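PDB 1R2J: protein FkbI from Streptomyces hygroscopicus, which binds FAD and probably acts as an acyl-ACP dehydrogenase in making the methoxymalonyl extender unit of the polyketide FK520. Local coordinates for residues A[301-305]-A[353-357]. Numbering follows the deposited sequence.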
ATOM      1  N   ILE A 301       6.728 -10.502   5.875  1.00 17.84           N
ATOM      2  CA  ILE A 301       5.381 -10.907   6.286  1.00 17.85           C
ATOM      3  C   ILE A 301       5.240 -10.524   7.764  1.00 18.47           C
ATOM      4  O   ILE A 301       4.215  -9.995   8.206  1.00 17.09           O
ATOM      5  CB  ILE A 301       5.184 -12.439   6.152  1.00 18.78           C
ATOM      6  CG1 ILE A 301       5.137 -12.844   4.668  1.00 18.66           C
ATOM      7  CG2 ILE A 301       3.904 -12.859   6.859  1.00 19.27           C
ATOM      8  CD1 ILE A 301       5.309 -14.350   4.436  1.00 17.14           C
ATOM      9  N   LEU A 302       6.297 -10.801   8.517  1.00 16.49           N
ATOM     10  CA  LEU A 302       6.332 -10.503   9.937  1.00 17.28           C
ATOM     11  C   LEU A 302       6.145  -9.008  10.198  1.00 17.90           C
ATOM     12  O   LEU A 302       5.350  -8.617  11.055  1.00 15.93           O
ATOM     13  CB  LEU A 302       7.665 -10.972  10.520  1.00 19.46           C
ATOM     14  CG  LEU A 302       7.932 -10.625  11.981  1.00 21.56           C
ATOM     15  CD1 LEU A 302       6.964 -11.359  12.860  1.00 21.01           C
ATOM     16  CD2 LEU A 302       9.359 -11.005  12.330  1.00 26.32           C
ATOM     17  N   ALA A 303       6.860  -8.176   9.445  1.00 16.61           N
ATOM     18  CA  ALA A 303       6.770  -6.726   9.614  1.00 16.97           C
ATOM     19  C   ALA A 303       5.377  -6.188   9.329  1.00 17.70           C
ATOM     20  O   ALA A 303       4.842  -5.375  10.088  1.00 17.96           O
ATOM     21  CB  ALA A 303       7.780  -6.034   8.720  1.00 15.67           C
ATOM     22  N   LYS A 304       4.791  -6.629   8.226  1.00 16.38           N
ATOM     23  CA  LYS A 304       3.466  -6.172   7.867  1.00 16.60           C
ATOM     24  C   LYS A 304       2.475  -6.590   8.947  1.00 16.36           C
ATOM     25  O   LYS A 304       1.679  -5.781   9.416  1.00 16.54           O
ATOM     26  CB  LYS A 304       3.052  -6.749   6.504  1.00 17.80           C
ATOM     27  CG  LYS A 304       1.688  -6.292   6.021  1.00 18.89           C
ATOM     28  CD  LYS A 304       0.573  -7.211   6.496  1.00 19.55           C
ATOM     29  CE  LYS A 304      -0.786  -6.521   6.401  1.00 19.83           C
ATOM     30  NZ  LYS A 304      -1.842  -7.252   7.167  1.00 17.70           N
ATOM     31  N   HIS A 305       2.548  -7.856   9.342  1.00 15.79           N
ATOM     32  CA  HIS A 305       1.649  -8.413  10.350  1.00 17.40           C
ATOM     33  C   HIS A 305       1.675  -7.653  11.679  1.00 17.38           C
ATOM     34  O   HIS A 305       0.640  -7.172  12.154  1.00 17.39           O
ATOM     35  CB  HIS A 305       1.989  -9.892  10.579  1.00 15.70           C
ATOM     36  CG  HIS A 305       1.099 -10.573  11.570  1.00 18.46           C
ATOM     37  ND1 HIS A 305      -0.273 -10.627  11.428  1.00 20.07           N
ATOM     38  CD2 HIS A 305       1.386 -11.252  12.707  1.00 18.22           C
ATOM     39  CE1 HIS A 305      -0.791 -11.311  12.434  1.00 18.88           C
ATOM     40  NE2 HIS A 305       0.194 -11.700  13.224  1.00 18.41           N
ATOM     41  N   CYS A 353      -1.331 -14.207   7.634  1.00 19.53           N
ATOM     42  CA  CYS A 353       0.030 -13.978   8.108  1.00 19.40           C
ATOM     43  C   CYS A 353       0.371 -14.996   9.187  1.00 18.94           C
ATOM     44  O   CYS A 353       1.503 -15.482   9.265  1.00 20.38           O
ATOM     45  CB  CYS A 353       0.189 -12.558   8.660  1.00 18.69           C
ATOM     46  SG  CYS A 353       0.227 -11.292   7.370  1.00 19.40           S
ATOM     47  N   ARG A 354      -0.611 -15.326  10.018  1.00 18.32           N
ATOM     48  CA  ARG A 354      -0.384 -16.304  11.064  1.00 17.06           C
ATOM     49  C   ARG A 354      -0.161 -17.678  10.438  1.00 17.13           C
ATOM     50  O   ARG A 354       0.735 -18.407  10.857  1.00 17.15           O
ATOM     51  CB  ARG A 354      -1.557 -16.334  12.061  1.00 16.75           C
ATOM     52  CG  ARG A 354      -1.544 -15.147  13.030  1.00 18.16           C
ATOM     53  CD  ARG A 354      -2.507 -15.304  14.199  1.00 19.40           C
ATOM     54  NE  ARG A 354      -2.114 -14.419  15.289  1.00 20.82           N
ATOM     55  CZ  ARG A 354      -2.396 -13.121  15.358  1.00 22.01           C
ATOM     56  NH1 ARG A 354      -3.103 -12.526  14.404  1.00 19.84           N
ATOM     57  NH2 ARG A 354      -1.928 -12.405  16.368  1.00 20.87           N
ATOM     58  N   VAL A 355      -0.947 -18.040   9.428  1.00 18.23           N
ATOM     59  CA  VAL A 355      -0.733 -19.357   8.823  1.00 20.65           C
ATOM     60  C   VAL A 355       0.634 -19.411   8.147  1.00 19.50           C
ATOM     61  O   VAL A 355       1.326 -20.425   8.231  1.00 19.49           O
ATOM     62  CB  VAL A 355      -1.827 -19.743   7.778  1.00 22.20           C
ATOM     63  CG1 VAL A 355      -3.217 -19.503   8.347  1.00 21.66           C
ATOM     64  CG2 VAL A 355      -1.623 -18.989   6.490  1.00 26.68           C
ATOM     65  N   MET A 356       1.039 -18.325   7.491  1.00 18.02           N
ATOM     66  CA  MET A 356       2.335 -18.332   6.817  1.00 18.86           C
ATOM     67  C   MET A 356       3.504 -18.335   7.798  1.00 18.58           C
ATOM     68  O   MET A 356       4.473 -19.072   7.607  1.00 18.89           O
ATOM     69  CB  MET A 356       2.456 -17.145   5.856  1.00 21.05           C
ATOM     70  CG  MET A 356       1.450 -17.190   4.708  1.00 24.39           C
ATOM     71  SD  MET A 356       1.751 -15.923   3.453  1.00 27.64           S
ATOM     72  CE  MET A 356       0.919 -14.516   4.167  1.00 27.08           C
ATOM     73  N   LEU A 357       3.419 -17.523   8.846  1.00 15.08           N
ATOM     74  CA  LEU A 357       4.496 -17.486   9.832  1.00 16.37           C
ATOM     75  C   LEU A 357       4.547 -18.799  10.607  1.00 15.96           C
ATOM     76  O   LEU A 357       5.610 -19.225  11.046  1.00 17.22           O
ATOM     77  CB  LEU A 357       4.301 -16.321  10.796  1.00 14.53           C
ATOM     78  CG  LEU A 357       4.491 -14.936  10.171  1.00 14.55           C
ATOM     79  CD1 LEU A 357       3.989 -13.887  11.141  1.00 15.65           C
ATOM     80  CD2 LEU A 357       5.952 -14.707   9.813  1.00 13.62           C
TER
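Leu-357 projects as a knob toward the facing helix: its branched end drops between Ile-301 and His-305, one turn apart there, with Leu-302 at the margin. Each methyl has its own wall. CD1 lies 4.0 Å from His-305 CD2, while CD2 rests against Ile-301 CG2 and the Leu-302 backbone near its N, with Leu-302 CB close by. A forked leucine suits such a three-sided hollow. Ile-301 answers with two prongs. Its CG2, turned anti to the backbone N (chi1 -70° places CG1 beside N instead), enters the notch between Cys-353 SG and Leu-357 CG, 4.0 Å from each, and CD1 reaches on to Met-356 SD, the two side chains crossing at about a right angle.

The two roughly antiparallel helices, 297-322 and 350-361, belong to the C-terminal helical domain of the acyl-CoA dehydrogenase fold; their short segments run at 150° with axes 10.1 Å apart. Arg-226 of helix 219-248 touches both Ile-301 and Met-356.

One turn along, the bulk is shared differently. Cys-353 is small enough to let the His-305 ring come close, its CB 3.4 Å from His-305 ND1, and SG sits obliquely to the ring, also touching Lys-304 CD at 4.2 Å. The lysine chain runs alongside SG, and its NZ hydrogen-bonds to the carbonyl oxygens of Met-343 and Gly-348. The ring's outer edge then butts into the flat of Arg-354: planes 80° apart, His-305 NE2 stands 3.5 Å above the centre of the guanidinium, and CE1 is 3.3 Å from Arg-354 NH1. A long arginine, extended from CG to NE, can lay its flat end across the edge of the ring, and NH1 also forms a salt bridge with Glu-309, on the imidazole's own helix.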